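Local coordinates for protein abietadiene synthase, chloroplastic (Abies grandis, PDB 3S9V) that belongs to the terpene synthase family and is a largely helical chloroplast enzyme carrying a terpene synthase metal-binding domain, at residues N368-S373 and Y419-P424; R361-M366 and K411-E416; E81-N86 and I112-L117; A60-I65 and P77-W82. All blocks are in the same frame, centred on the assembly; numbering follows the deposited sequence.

Overall arrangement
The four contacts illustrate how a large helical enzyme is built from local helix pairs. Contacts 1 and 2 join helix 363-373 to helix 413-422 at successive levels, their centres 11 Å apart, and both belong to the region matching the terpene synthase N-terminal domain. Contacts 3 and 4 share helix 77-85 and touch each other, with centres 7 Å apart; T114 OG1 of contact 3 lies 2.9 Å from A60 O of contact 4. The two groups are well separated, with about 25 Å between the nearest atoms of contact 2 and those of contacts 3 and 4. This separation is consistent with the multi-domain helical build of plant terpene synthases.

Contact 1: residues N368-S373 and Y419-P424; sequences NVNRCS and YALKYP
A water-bridged helix-helix contact joins N370 of helix 363-373 to A420 near the C-terminal end of helix 413-422, in the buried interior of the chain. One water donates to N370 OD1 at 2.7 Å and to A420 O at 2.8 Å, spending both of its hydrogens on acceptors that are themselves 4.3 Å apart (N370 OD1 to A420 O). The two oxygens could not bond directly, and the water turns this acceptor pair into a bridge. With CG anti to the backbone N (chi1 176°), the N370 amide reaches out toward the other helix. Its ND2 hydrogen-bonds to T390 OG1, while the same nitrogen passes 4.2 Å from L421 CD2, the methyl by which the leucine approaches. Both ends of the amide are thus used, which fixes its rotation. Within its own helix, N370 O accepts from S373 OG at 2.8 Å. The next residue, R371, donates from NH1 to N368 OD1 of its own helix, in the plane of the guanidinium, and its NH2 forms a salt bridge with D278. Helix 381-397 supplies T390 to N370 and R395 as a neighbour of L421; helices 320-332 and 269-282 pack against N368 and R371.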
loop_
_atom_site.group_PDB
_atom_site.type_symbol
_atom_site.label_atom_id
_atom_site.label_comp_id
_atom_site.label_asym_id
_atom_site.label_seq_id
_atom_site.Cartn_x
_atom_site.Cartn_y
_atom_site.Cartn_z
ATOM N N ASN A 368 4.605 5.465 3.062
ATOM C CA ASN A 368 4.652 4.873 1.729
ATOM C C ASN A 368 6.029 4.282 1.441
ATOM O O ASN A 368 6.154 3.297 0.706
ATOM C CB ASN A 368 4.260 5.903 0.666
ATOM C CG ASN A 368 2.784 6.266 0.738
ATOM O OD1 ASN A 368 1.931 5.388 0.877
ATOM N ND2 ASN A 368 2.477 7.557 0.641
ATOM N N VAL A 369 7.059 4.876 2.038
ATOM C CA VAL A 369 8.414 4.381 1.872
ATOM C C VAL A 369 8.515 3.044 2.607
ATOM O O VAL A 369 9.163 2.115 2.131
ATOM C CB VAL A 369 9.464 5.373 2.456
ATOM C CG1 VAL A 369 10.838 4.716 2.514
ATOM C CG2 VAL A 369 9.533 6.629 1.600
ATOM N N ASN A 370 7.867 2.942 3.765
ATOM C CA ASN A 370 7.902 1.702 4.548
ATOM C C ASN A 370 7.221 0.547 3.813
ATOM O O ASN A 370 7.737 -0.570 3.779
ATOM C CB ASN A 370 7.250 1.908 5.925
ATOM C CG ASN A 370 7.184 0.621 6.740
ATOM O OD1 ASN A 370 6.264 -0.178 6.589
ATOM N ND2 ASN A 370 8.175 0.413 7.597
ATOM N N ARG A 371 6.061 0.818 3.227
ATOM C CA ARG A 371 5.340 -0.201 2.472
ATOM C C ARG A 371 6.236 -0.695 1.334
ATOM O O ARG A 371 6.331 -1.895 1.076
ATOM C CB ARG A 371 4.040 0.378 1.898
ATOM C CG ARG A 371 3.006 0.752 2.957
ATOM C CD ARG A 371 1.887 1.584 2.353
ATOM N NE ARG A 371 1.074 0.799 1.434
ATOM C CZ ARG A 371 0.367 1.307 0.432
ATOM N NH1 ARG A 371 0.363 2.615 0.199
ATOM N NH2 ARG A 371 -0.332 0.495 -0.348
ATOM N N CYS A 372 6.901 0.242 0.672
ATOM C CA CYS A 372 7.794 -0.078 -0.432
ATOM C C CYS A 372 9.009 -0.919 -0.008
ATOM O O CYS A 372 9.372 -1.881 -0.683
ATOM C CB CYS A 372 8.263 1.226 -1.104
ATOM S SG CYS A 372 9.566 1.033 -2.358
ATOM N N SER A 373 9.620 -0.579 1.121
ATOM C CA SER A 373 10.815 -1.292 1.585
ATOM C C SER A 373 10.646 -2.782 1.846
ATOM O O SER A 373 11.633 -3.521 1.882
ATOM C CB SER A 373 11.370 -0.637 2.853
ATOM O OG SER A 373 10.515 -0.875 3.963
ATOM N N TYR A 419 -1.520 -0.438 11.147
ATOM C CA TYR A 419 -1.717 -1.633 10.332
ATOM C C TYR A 419 -0.427 -2.010 9.603
ATOM O O TYR A 419 0.024 -3.156 9.664
ATOM C CB TYR A 419 -2.822 -1.427 9.297
ATOM C CG TYR A 419 -3.057 -2.674 8.470
ATOM C CD1 TYR A 419 -3.782 -3.748 8.989
ATOM C CD2 TYR A 419 -2.472 -2.821 7.211
ATOM C CE1 TYR A 419 -3.912 -4.943 8.279
ATOM C CE2 TYR A 419 -2.594 -4.012 6.492
ATOM C CZ TYR A 419 -3.312 -5.069 7.033
ATOM O OH TYR A 419 -3.418 -6.253 6.338
ATOM N N ALA A 420 0.161 -1.033 8.920
ATOM C CA ALA A 420 1.393 -1.251 8.174
ATOM C C ALA A 420 2.533 -1.783 9.028
ATOM O O ALA A 420 3.327 -2.593 8.560
ATOM C CB ALA A 420 1.827 0.039 7.486
ATOM N N LEU A 421 2.622 -1.335 10.276
ATOM C CA LEU A 421 3.694 -1.792 11.150
ATOM C C LEU A 421 3.455 -3.174 11.735
ATOM O O LEU A 421 4.392 -3.964 11.861
ATOM C CB LEU A 421 3.942 -0.786 12.280
ATOM C CG LEU A 421 4.678 0.480 11.825
ATOM C CD1 LEU A 421 4.857 1.436 12.994
ATOM C CD2 LEU A 421 6.030 0.093 11.245
ATOM N N LYS A 422 2.207 -3.477 12.079
ATOM C CA LYS A 422 1.902 -4.780 12.653
ATOM C C LYS A 422 1.682 -5.846 11.578
ATOM O O LYS A 422 2.043 -7.005 11.768
ATOM C CB LYS A 422 0.673 -4.683 13.561
ATOM C CG LYS A 422 0.442 -5.912 14.421
ATOM C CD LYS A 422 -0.744 -5.708 15.345
ATOM C CE LYS A 422 -0.970 -6.914 16.238
ATOM N NZ LYS A 422 -2.147 -6.708 17.130
ATOM N N TYR A 423 1.101 -5.452 10.448
ATOM C CA TYR A 423 0.849 -6.388 9.354
ATOM C C TYR A 423 1.550 -5.988 8.053
ATOM O O TYR A 423 0.896 -5.589 7.076
ATOM C CB TYR A 423 -0.657 -6.513 9.117
ATOM C CG TYR A 423 -1.406 -7.016 10.333
ATOM C CD1 TYR A 423 -1.208 -8.312 10.810
ATOM C CD2 TYR A 423 -2.279 -6.182 11.030
ATOM C CE1 TYR A 423 -1.856 -8.768 11.959
ATOM C CE2 TYR A 423 -2.934 -6.628 12.182
ATOM C CZ TYR A 423 -2.717 -7.921 12.641
ATOM O OH TYR A 423 -3.352 -8.357 13.783
ATOM N N PRO A 424 2.895 -6.083 8.029
ATOM C CA PRO A 424 3.706 -5.741 6.856
ATOM C C PRO A 424 3.388 -6.666 5.689
ATOM O O PRO A 424 2.614 -7.610 5.822
ATOM C CB PRO A 424 5.143 -5.958 7.338
ATOM C CG PRO A 424 5.057 -5.810 8.806
ATOM C CD PRO A 424 3.760 -6.484 9.150
HETATM O O HOH W 1 4.240 -1.883 6.013
#

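Contact 2: residues R361-M366 and K411-E416; sequences RGVTDM and KNIRGE
I413, V363 and T364 make this contact between the first turns of helices 413-422 and 363-373, with I413 giving up about as much surface as the other two combined. CG1 of V363 meets CG1 of I413 at 3.7 Å, and the two side chains run alongside each other in opposing senses. Carrying CG1 anti to the backbone N (chi1 178°), V363 extends this methyl to the isoleucine. The far end of I413 goes elsewhere: chi2 of 62° bends CD1 aside, to within 4.0 Å of T364 OG1, and here the two side chains lie nearly perpendicular. L367, one turn on in helix 363-373, also touches I413, and A397 touches V363. Each helix start has its own polar fastening. G362 occupies one N-cap, and its N donates to D365 OD2 at 3.1 Å on the syn side of the carboxylate. N412 occupies the other; its OD1 accepts weakly from G415 N and also from F404 N. No hydrogen bond passes between the two segments. Polar groups therefore serve the helix ends, whereas the pairing near the surface rests on van der Waals contact between branched side chains, a cohesion without strong directional demands.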
loop_
_atom_site.group_PDB
_atom_site.type_symbol
_atom_site.label_atom_id
_atom_site.label_comp_id
_atom_site.label_asym_id
_atom_site.label_seq_id
_atom_site.Cartn_x
_atom_site.Cartn_y
_atom_site.Cartn_z
ATOM N N ARG A 361 10.428 15.581 5.992
ATOM C CA ARG A 361 9.766 14.290 5.842
ATOM C C ARG A 361 8.613 14.230 6.836
ATOM O O ARG A 361 8.625 14.930 7.854
ATOM C CB ARG A 361 10.735 13.135 6.105
ATOM C CG ARG A 361 11.277 13.066 7.525
ATOM C CD ARG A 361 12.229 11.899 7.679
ATOM N NE ARG A 361 12.927 11.934 8.958
ATOM C CZ ARG A 361 13.828 11.034 9.338
ATOM N NH1 ARG A 361 14.139 10.025 8.534
ATOM N NH2 ARG A 361 14.417 11.144 10.522
ATOM N N GLY A 362 7.621 13.395 6.539
ATOM C CA GLY A 362 6.473 13.261 7.422
ATOM C C GLY A 362 5.854 11.874 7.428
ATOM O O GLY A 362 6.132 11.050 6.556
ATOM N N VAL A 363 4.991 11.629 8.409
ATOM C CA VAL A 363 4.332 10.341 8.563
ATOM C C VAL A 363 3.818 9.743 7.263
ATOM O O VAL A 363 4.063 8.572 6.972
ATOM C CB VAL A 363 3.151 10.435 9.542
ATOM C CG1 VAL A 363 2.460 9.083 9.640
ATOM C CG2 VAL A 363 3.644 10.887 10.908
ATOM N N THR A 364 3.104 10.541 6.483
ATOM C CA THR A 364 2.556 10.049 5.232
ATOM C C THR A 364 3.630 9.499 4.293
ATOM O O THR A 364 3.533 8.356 3.845
ATOM C CB THR A 364 1.746 11.147 4.527
ATOM O OG1 THR A 364 0.632 11.509 5.353
ATOM C CG2 THR A 364 1.220 10.652 3.197
ATOM N N ASP A 365 4.668 10.281 4.006
ATOM C CA ASP A 365 5.707 9.785 3.108
ATOM C C ASP A 365 6.561 8.649 3.685
ATOM O O ASP A 365 6.902 7.711 2.960
ATOM C CB ASP A 365 6.601 10.932 2.613
ATOM C CG ASP A 365 7.071 11.840 3.731
ATOM O OD1 ASP A 365 6.209 12.497 4.363
ATOM O OD2 ASP A 365 8.298 11.897 3.969
ATOM N N MET A 366 6.913 8.709 4.969
ATOM C CA MET A 366 7.712 7.623 5.537
ATOM C C MET A 366 6.877 6.355 5.469
ATOM O O MET A 366 7.417 5.262 5.310
ATOM C CB MET A 366 8.133 7.898 6.995
ATOM C CG MET A 366 9.252 8.940 7.173
ATOM S SD MET A 366 10.816 8.592 6.298
ATOM C CE MET A 366 10.488 9.361 4.731
ATOM N N LYS A 411 -7.920 11.140 7.047
ATOM C CA LYS A 411 -8.944 10.702 7.996
ATOM C C LYS A 411 -8.361 10.008 9.235
ATOM O O LYS A 411 -8.756 10.308 10.359
ATOM C CB LYS A 411 -9.941 9.768 7.309
ATOM C CG LYS A 411 -11.005 9.210 8.243
ATOM C CD LYS A 411 -11.975 8.301 7.505
ATOM C CE LYS A 411 -12.973 7.664 8.470
ATOM N NZ LYS A 411 -13.978 6.795 7.784
ATOM N N ASN A 412 -7.428 9.081 9.040
ATOM C CA ASN A 412 -6.823 8.380 10.171
ATOM C C ASN A 412 -5.499 7.742 9.777
ATOM O O ASN A 412 -5.415 6.533 9.570
ATOM C CB ASN A 412 -7.774 7.304 10.710
ATOM C CG ASN A 412 -7.243 6.627 11.976
ATOM O OD1 ASN A 412 -6.507 7.233 12.761
ATOM N ND2 ASN A 412 -7.637 5.376 12.190
ATOM N N ILE A 413 -4.462 8.563 9.689
ATOM C CA ILE A 413 -3.151 8.080 9.315
ATOM C C ILE A 413 -2.623 7.106 10.366
ATOM O O ILE A 413 -1.932 6.141 10.033
ATOM C CB ILE A 413 -2.164 9.264 9.127
ATOM C CG1 ILE A 413 -0.964 8.808 8.306
ATOM C CG2 ILE A 413 -1.716 9.810 10.480
ATOM C CD1 ILE A 413 -1.330 8.357 6.905
ATOM N N ARG A 414 -2.959 7.343 11.633
ATOM C CA ARG A 414 -2.495 6.460 12.698
ATOM C C ARG A 414 -2.948 5.033 12.429
ATOM O O ARG A 414 -2.189 4.084 12.619
ATOM C CB ARG A 414 -3.027 6.911 14.056
ATOM C CG ARG A 414 -2.428 6.139 15.223
ATOM C CD ARG A 414 -3.214 6.362 16.502
ATOM N NE ARG A 414 -2.630 5.648 17.632
ATOM C CZ ARG A 414 -1.486 5.981 18.218
ATOM N NH1 ARG A 414 -0.799 7.024 17.786
ATOM N NH2 ARG A 414 -1.030 5.270 19.238
ATOM N N GLY A 415 -4.192 4.885 11.984
ATOM C CA GLY A 415 -4.709 3.564 11.686
ATOM C C GLY A 415 -3.935 2.901 10.557
ATOM O O GLY A 415 -3.698 1.692 10.577
ATOM N N GLU A 416 -3.543 3.688 9.559
ATOM C CA GLU A 416 -2.787 3.145 8.437
ATOM C C GLU A 416 -1.393 2.753 8.893
ATOM O O GLU A 416 -0.839 1.751 8.451
ATOM C CB GLU A 416 -2.692 4.167 7.305
ATOM C CG GLU A 416 -3.993 4.401 6.564
ATOM C CD GLU A 416 -3.836 5.412 5.437
ATOM O OE1 GLU A 416 -2.950 5.216 4.572
ATOM O OE2 GLU A 416 -4.596 6.403 5.415
#

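Contact 3: residues E81-N86 and I112-L117; sequences EWILQN and IITLTL
The segments 81-86 and 112-117, where I83 faces L115, belong to helices that cross steeply: their N-to-C directions differ by 121°, and the axes of helix segments 81-85 and 112-117 approach to 10.8 Å. I83 and L115 hold the nearest CA atoms, 8.2 Å apart, and aliphatic side chains fill the gap. L115 is the centre of the interface. Its isopropyl end receives CG2 of I83, which lies 3.8 Å from L115 CD2 and almost as near to CG and CD1, while the two side chains pass each other in opposing senses. On I83, CG2 stands anti to the backbone N and CG1 beside it (chi1 -64°), an arrangement that lets the two branches serve different partners. The CG1 branch ends in CD1, 4.2 Å from T114 CG2 and directed roughly at right angles to the threonine. L84 comes in at a slant from its next position on the helix, its CD2 lying 3.9 Å from L115 CD2. T114 presents its methyl to this apolar cluster, and its OG1 hydrogen-bonds to A60 O of helix 56-62. Where helix 77-85 ends, N86 ND2 donates to W82 O at 3.0 Å, tying the first non-helical residue back to the last turn. Helix 122-136 also packs on L115. I83 O accepts from W93 NE1, and W93 closes a QxxxGxW sequence resembling the QW motif of triterpene cyclases. Such aliphatic packing between steeply crossed helices fits the all-helical domains of the terpene cyclase family.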
loop_
_atom_site.group_PDB
_atom_site.type_symbol
_atom_site.label_atom_id
_atom_site.label_comp_id
_atom_site.label_asym_id
_atom_site.label_seq_id
_atom_site.Cartn_x
_atom_site.Cartn_y
_atom_site.Cartn_z
ATOM N N GLU A 81 -11.463 38.333 -13.572
ATOM C CA GLU A 81 -12.892 38.103 -13.494
ATOM C C GLU A 81 -13.163 36.916 -12.567
ATOM O O GLU A 81 -14.122 36.930 -11.803
ATOM C CB GLU A 81 -13.468 37.819 -14.886
ATOM C CG GLU A 81 -14.983 37.640 -14.893
ATOM C CD GLU A 81 -15.739 38.920 -14.544
ATOM O OE1 GLU A 81 -16.906 38.817 -14.110
ATOM O OE2 GLU A 81 -15.176 40.024 -14.715
ATOM N N TRP A 82 -12.320 35.889 -12.634
ATOM C CA TRP A 82 -12.504 34.722 -11.775
ATOM C C TRP A 82 -12.496 35.159 -10.312
ATOM O O TRP A 82 -13.316 34.721 -9.514
ATOM C CB TRP A 82 -11.389 33.694 -11.987
ATOM C CG TRP A 82 -11.619 32.457 -11.179
ATOM C CD1 TRP A 82 -12.360 31.367 -11.541
ATOM C CD2 TRP A 82 -11.214 32.235 -9.826
ATOM N NE1 TRP A 82 -12.449 30.486 -10.495
ATOM C CE2 TRP A 82 -11.754 30.993 -9.428
ATOM C CE3 TRP A 82 -10.450 32.967 -8.908
ATOM C CZ2 TRP A 82 -11.556 30.465 -8.145
ATOM C CZ3 TRP A 82 -10.252 32.446 -7.633
ATOM C CH2 TRP A 82 -10.805 31.206 -7.262
ATOM N N ILE A 83 -11.552 36.023 -9.963
ATOM C CA ILE A 83 -11.445 36.511 -8.598
ATOM C C ILE A 83 -12.731 37.221 -8.203
ATOM O O ILE A 83 -13.286 36.962 -7.142
ATOM C CB ILE A 83 -10.251 37.475 -8.455
ATOM C CG1 ILE A 83 -8.947 36.717 -8.720
ATOM C CG2 ILE A 83 -10.250 38.094 -7.085
ATOM C CD1 ILE A 83 -7.728 37.605 -8.860
ATOM N N LEU A 84 -13.209 38.104 -9.073
ATOM C CA LEU A 84 -14.434 38.854 -8.812
ATOM C C LEU A 84 -15.665 37.969 -8.602
ATOM O O LEU A 84 -16.565 38.307 -7.837
ATOM C CB LEU A 84 -14.712 39.817 -9.969
ATOM C CG LEU A 84 -13.702 40.936 -10.215
ATOM C CD1 LEU A 84 -14.057 41.681 -11.499
ATOM C CD2 LEU A 84 -13.701 41.885 -9.035
ATOM N N GLN A 85 -15.693 36.831 -9.278
ATOM C CA GLN A 85 -16.824 35.914 -9.207
ATOM C C GLN A 85 -16.735 34.814 -8.151
ATOM O O GLN A 85 -17.732 34.150 -7.878
ATOM C CB GLN A 85 -17.012 35.246 -10.572
ATOM C CG GLN A 85 -17.038 36.202 -11.747
ATOM C CD GLN A 85 -18.394 36.839 -11.950
ATOM O OE1 GLN A 85 -18.920 37.511 -11.063
ATOM N NE2 GLN A 85 -18.973 36.625 -13.129
ATOM N N ASN A 86 -15.567 34.615 -7.548
ATOM C CA ASN A 86 -15.418 33.525 -6.585
ATOM C C ASN A 86 -15.115 33.836 -5.132
ATOM O O ASN A 86 -14.509 33.019 -4.428
ATOM C CB ASN A 86 -14.386 32.532 -7.112
ATOM C CG ASN A 86 -14.948 31.648 -8.201
ATOM O OD1 ASN A 86 -15.592 30.645 -7.917
ATOM N ND2 ASN A 86 -14.729 32.031 -9.453
ATOM N N ILE A 112 -7.007 40.689 -2.588
ATOM C CA ILE A 112 -7.218 42.101 -2.286
ATOM C C ILE A 112 -6.128 42.946 -2.931
ATOM O O ILE A 112 -6.390 44.022 -3.471
ATOM C CB ILE A 112 -7.218 42.334 -0.764
ATOM C CG1 ILE A 112 -8.543 41.852 -0.175
ATOM C CG2 ILE A 112 -6.966 43.793 -0.449
ATOM C CD1 ILE A 112 -8.557 41.858 1.333
ATOM N N ILE A 113 -4.897 42.453 -2.882
ATOM C CA ILE A 113 -3.788 43.186 -3.476
ATOM C C ILE A 113 -3.951 43.277 -4.997
ATOM O O ILE A 113 -3.752 44.340 -5.581
ATOM C CB ILE A 113 -2.446 42.516 -3.101
ATOM C CG1 ILE A 113 -2.188 42.726 -1.604
ATOM C CG2 ILE A 113 -1.304 43.067 -3.948
ATOM C CD1 ILE A 113 -0.945 42.029 -1.079
ATOM N N THR A 114 -4.347 42.175 -5.627
ATOM C CA THR A 114 -4.525 42.138 -7.078
ATOM C C THR A 114 -5.692 43.001 -7.571
ATOM O O THR A 114 -5.573 43.687 -8.586
ATOM C CB THR A 114 -4.730 40.691 -7.572
ATOM O OG1 THR A 114 -3.607 39.894 -7.178
ATOM C CG2 THR A 114 -4.863 40.653 -9.089
ATOM N N LEU A 115 -6.822 42.961 -6.874
ATOM C CA LEU A 115 -7.951 43.784 -7.288
ATOM C C LEU A 115 -7.599 45.267 -7.087
ATOM O O LEU A 115 -7.976 46.124 -7.893
ATOM C CB LEU A 115 -9.208 43.418 -6.496
ATOM C CG LEU A 115 -9.709 41.985 -6.694
ATOM C CD1 LEU A 115 -10.993 41.787 -5.913
ATOM C CD2 LEU A 115 -9.941 41.719 -8.171
ATOM N N THR A 116 -6.872 45.564 -6.013
ATOM C CA THR A 116 -6.460 46.927 -5.739
ATOM C C THR A 116 -5.545 47.410 -6.869
ATOM O O THR A 116 -5.669 48.537 -7.343
ATOM C CB THR A 116 -5.689 47.030 -4.388
ATOM O OG1 THR A 116 -6.573 46.733 -3.299
ATOM C CG2 THR A 116 -5.131 48.430 -4.198
ATOM N N LEU A 117 -4.627 46.552 -7.303
ATOM C CA LEU A 117 -3.696 46.914 -8.364
ATOM C C LEU A 117 -4.425 47.185 -9.677
ATOM O O LEU A 117 -3.971 47.981 -10.491
ATOM C CB LEU A 117 -2.651 45.805 -8.566
ATOM C CG LEU A 117 -1.669 45.519 -7.418
ATOM C CD1 LEU A 117 -0.741 44.372 -7.809
ATOM C CD2 LEU A 117 -0.847 46.762 -7.100
#

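Contact 4: residues A60-I65 and P77-W82; sequences AWVARI and PETVEW
T79 and A63 meet most intimately here: T79 OG1 sits 3.1 Å from both CA and CB of the alanine, lying about equally far from both ends of that bond. The hydroxyl reaches this place because chi1 of 63° puts OG1 between the backbone N and the carbonyl carbon. Its polar partner is F76 O, in the residue preceding segment 77-82, to which OG1 hydrogen-bonds. The methyl of T79 takes another direction and approaches CG1 of V62 at 4.1 Å, the valine and threonine side chains crossing almost at right angles. On the other flank, V80 turns CG2 to A63 CB at 3.9 Å, so the small methyl of the alanine is met by both T79 and V80. Close backbones follow from these short side chains, with CA of A63 only 5.3 Å from CA of T79. Residues V62 to I65 of segment 60-65 form a type I turn, and I65 then makes backbone hydrogen bonds with H75. No hydrogen bond crosses between the two segments; T79 OG1 and A63 O find their partners outside them, in F76 and in W118 NE1, and tight burial of small, mainly apolar groups holds the turn to helix 77-85.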
loop_
_atom_site.group_PDB
_atom_site.type_symbol
_atom_site.label_atom_id
_atom_site.label_comp_id
_atom_site.label_asym_id
_atom_site.label_seq_id
_atom_site.Cartn_x
_atom_site.Cartn_y
_atom_site.Cartn_z
ATOM N N ALA A 60 -4.683 34.693 -8.166
ATOM C CA ALA A 60 -4.485 36.106 -7.881
ATOM C C ALA A 60 -3.115 36.557 -8.397
ATOM O O ALA A 60 -2.972 37.676 -8.894
ATOM C CB ALA A 60 -4.592 36.357 -6.386
ATOM N N TRP A 61 -2.112 35.691 -8.287
ATOM C CA TRP A 61 -0.776 36.045 -8.758
ATOM C C TRP A 61 -0.695 36.076 -10.278
ATOM O O TRP A 61 -0.040 36.945 -10.854
ATOM C CB TRP A 61 0.282 35.095 -8.183
ATOM C CG TRP A 61 0.752 35.532 -6.823
ATOM C CD1 TRP A 61 0.245 35.150 -5.612
ATOM C CD2 TRP A 61 1.770 36.511 -6.543
ATOM N NE1 TRP A 61 0.881 35.833 -4.597
ATOM C CE2 TRP A 61 1.819 36.673 -5.139
ATOM C CE3 TRP A 61 2.640 37.268 -7.344
ATOM C CZ2 TRP A 61 2.703 37.560 -4.516
ATOM C CZ3 TRP A 61 3.529 38.162 -6.720
ATOM C CH2 TRP A 61 3.550 38.294 -5.321
ATOM N N VAL A 62 -1.359 35.134 -10.934
ATOM C CA VAL A 62 -1.365 35.125 -12.388
ATOM C C VAL A 62 -2.078 36.397 -12.876
ATOM O O VAL A 62 -1.645 37.034 -13.827
ATOM C CB VAL A 62 -2.087 33.868 -12.927
ATOM C CG1 VAL A 62 -2.272 33.970 -14.421
ATOM C CG2 VAL A 62 -1.263 32.620 -12.594
ATOM N N ALA A 63 -3.152 36.773 -12.189
ATOM C CA ALA A 63 -3.949 37.952 -12.533
ATOM C C ALA A 63 -3.172 39.259 -12.442
ATOM O O ALA A 63 -3.601 40.282 -12.969
ATOM C CB ALA A 63 -5.172 38.020 -11.640
ATOM N N ARG A 64 -2.029 39.227 -11.771
ATOM C CA ARG A 64 -1.213 40.420 -11.633
ATOM C C ARG A 64 -0.414 40.762 -12.883
ATOM O O ARG A 64 -0.117 41.935 -13.133
ATOM C CB ARG A 64 -0.223 40.269 -10.482
ATOM C CG ARG A 64 -0.808 40.325 -9.108
ATOM C CD ARG A 64 0.312 40.634 -8.145
ATOM N NE ARG A 64 -0.042 40.382 -6.758
ATOM C CZ ARG A 64 0.754 40.685 -5.741
ATOM N NH1 ARG A 64 1.934 41.253 -5.972
ATOM N NH2 ARG A 64 0.379 40.411 -4.501
ATOM N N ILE A 65 -0.049 39.750 -13.661
ATOM C CA ILE A 65 0.754 39.999 -14.853
ATOM C C ILE A 65 0.080 40.989 -15.805
ATOM O O ILE A 65 -0.998 40.726 -16.325
ATOM C CB ILE A 65 1.034 38.691 -15.605
ATOM C CG1 ILE A 65 1.523 37.623 -14.623
ATOM C CG2 ILE A 65 2.098 38.920 -16.668
ATOM C CD1 ILE A 65 1.639 36.248 -15.241
ATOM N N PRO A 77 -7.129 38.681 -18.468
ATOM C CA PRO A 77 -8.370 39.275 -17.947
ATOM C C PRO A 77 -9.339 38.288 -17.295
ATOM O O PRO A 77 -10.050 38.630 -16.347
ATOM C CB PRO A 77 -8.986 39.939 -19.181
ATOM C CG PRO A 77 -7.805 40.253 -20.024
ATOM C CD PRO A 77 -6.963 39.007 -19.895
ATOM N N GLU A 78 -9.365 37.066 -17.811
ATOM C CA GLU A 78 -10.259 36.047 -17.285
ATOM C C GLU A 78 -9.945 35.694 -15.818
ATOM O O GLU A 78 -10.845 35.373 -15.047
ATOM C CB GLU A 78 -10.193 34.789 -18.166
ATOM C CG GLU A 78 -8.912 33.958 -17.988
ATOM C CD GLU A 78 -7.850 34.196 -19.063
ATOM O OE1 GLU A 78 -7.643 35.363 -19.480
ATOM O OE2 GLU A 78 -7.211 33.199 -19.472
ATOM N N THR A 79 -8.675 35.760 -15.425
ATOM C CA THR A 79 -8.333 35.434 -14.052
ATOM C C THR A 79 -8.818 36.526 -13.107
ATOM O O THR A 79 -9.244 36.239 -11.989
ATOM C CB THR A 79 -6.814 35.202 -13.878
ATOM O OG1 THR A 79 -6.091 36.405 -14.171
ATOM C CG2 THR A 79 -6.354 34.082 -14.807
ATOM N N VAL A 80 -8.775 37.776 -13.547
ATOM C CA VAL A 80 -9.264 38.864 -12.706
ATOM C C VAL A 80 -10.764 38.672 -12.493
ATOM O O VAL A 80 -11.278 38.818 -11.377
ATOM C CB VAL A 80 -9.020 40.239 -13.353
ATOM C CG1 VAL A 80 -9.762 41.331 -12.567
ATOM C CG2 VAL A 80 -7.531 40.533 -13.367
ATOM N N GLU A 81 -11.463 38.333 -13.572
ATOM C CA GLU A 81 -12.892 38.103 -13.494
ATOM C C GLU A 81 -13.163 36.916 -12.567
ATOM O O GLU A 81 -14.122 36.930 -11.803
ATOM C CB GLU A 81 -13.468 37.819 -14.886
ATOM C CG GLU A 81 -14.983 37.640 -14.893
ATOM C CD GLU A 81 -15.739 38.920 -14.544
ATOM O OE1 GLU A 81 -16.906 38.817 -14.110
ATOM O OE2 GLU A 81 -15.176 40.024 -14.715
ATOM N N TRP A 82 -12.320 35.889 -12.634
ATOM C CA TRP A 82 -12.504 34.722 -11.775
ATOM C C TRP A 82 -12.496 35.159 -10.312
ATOM O O TRP A 82 -13.316 34.721 -9.514
ATOM C CB TRP A 82 -11.389 33.694 -11.987
ATOM C CG TRP A 82 -11.619 32.457 -11.179
ATOM C CD1 TRP A 82 -12.360 31.367 -11.541
ATOM C CD2 TRP A 82 -11.214 32.235 -9.826
ATOM N NE1 TRP A 82 -12.449 30.486 -10.495
ATOM C CE2 TRP A 82 -11.754 30.993 -9.428
ATOM C CE3 TRP A 82 -10.450 32.967 -8.908
ATOM C CZ2 TRP A 82 -11.556 30.465 -8.145
ATOM C CZ3 TRP A 82 -10.252 32.446 -7.633
ATOM C CH2 TRP A 82 -10.805 31.206 -7.262
#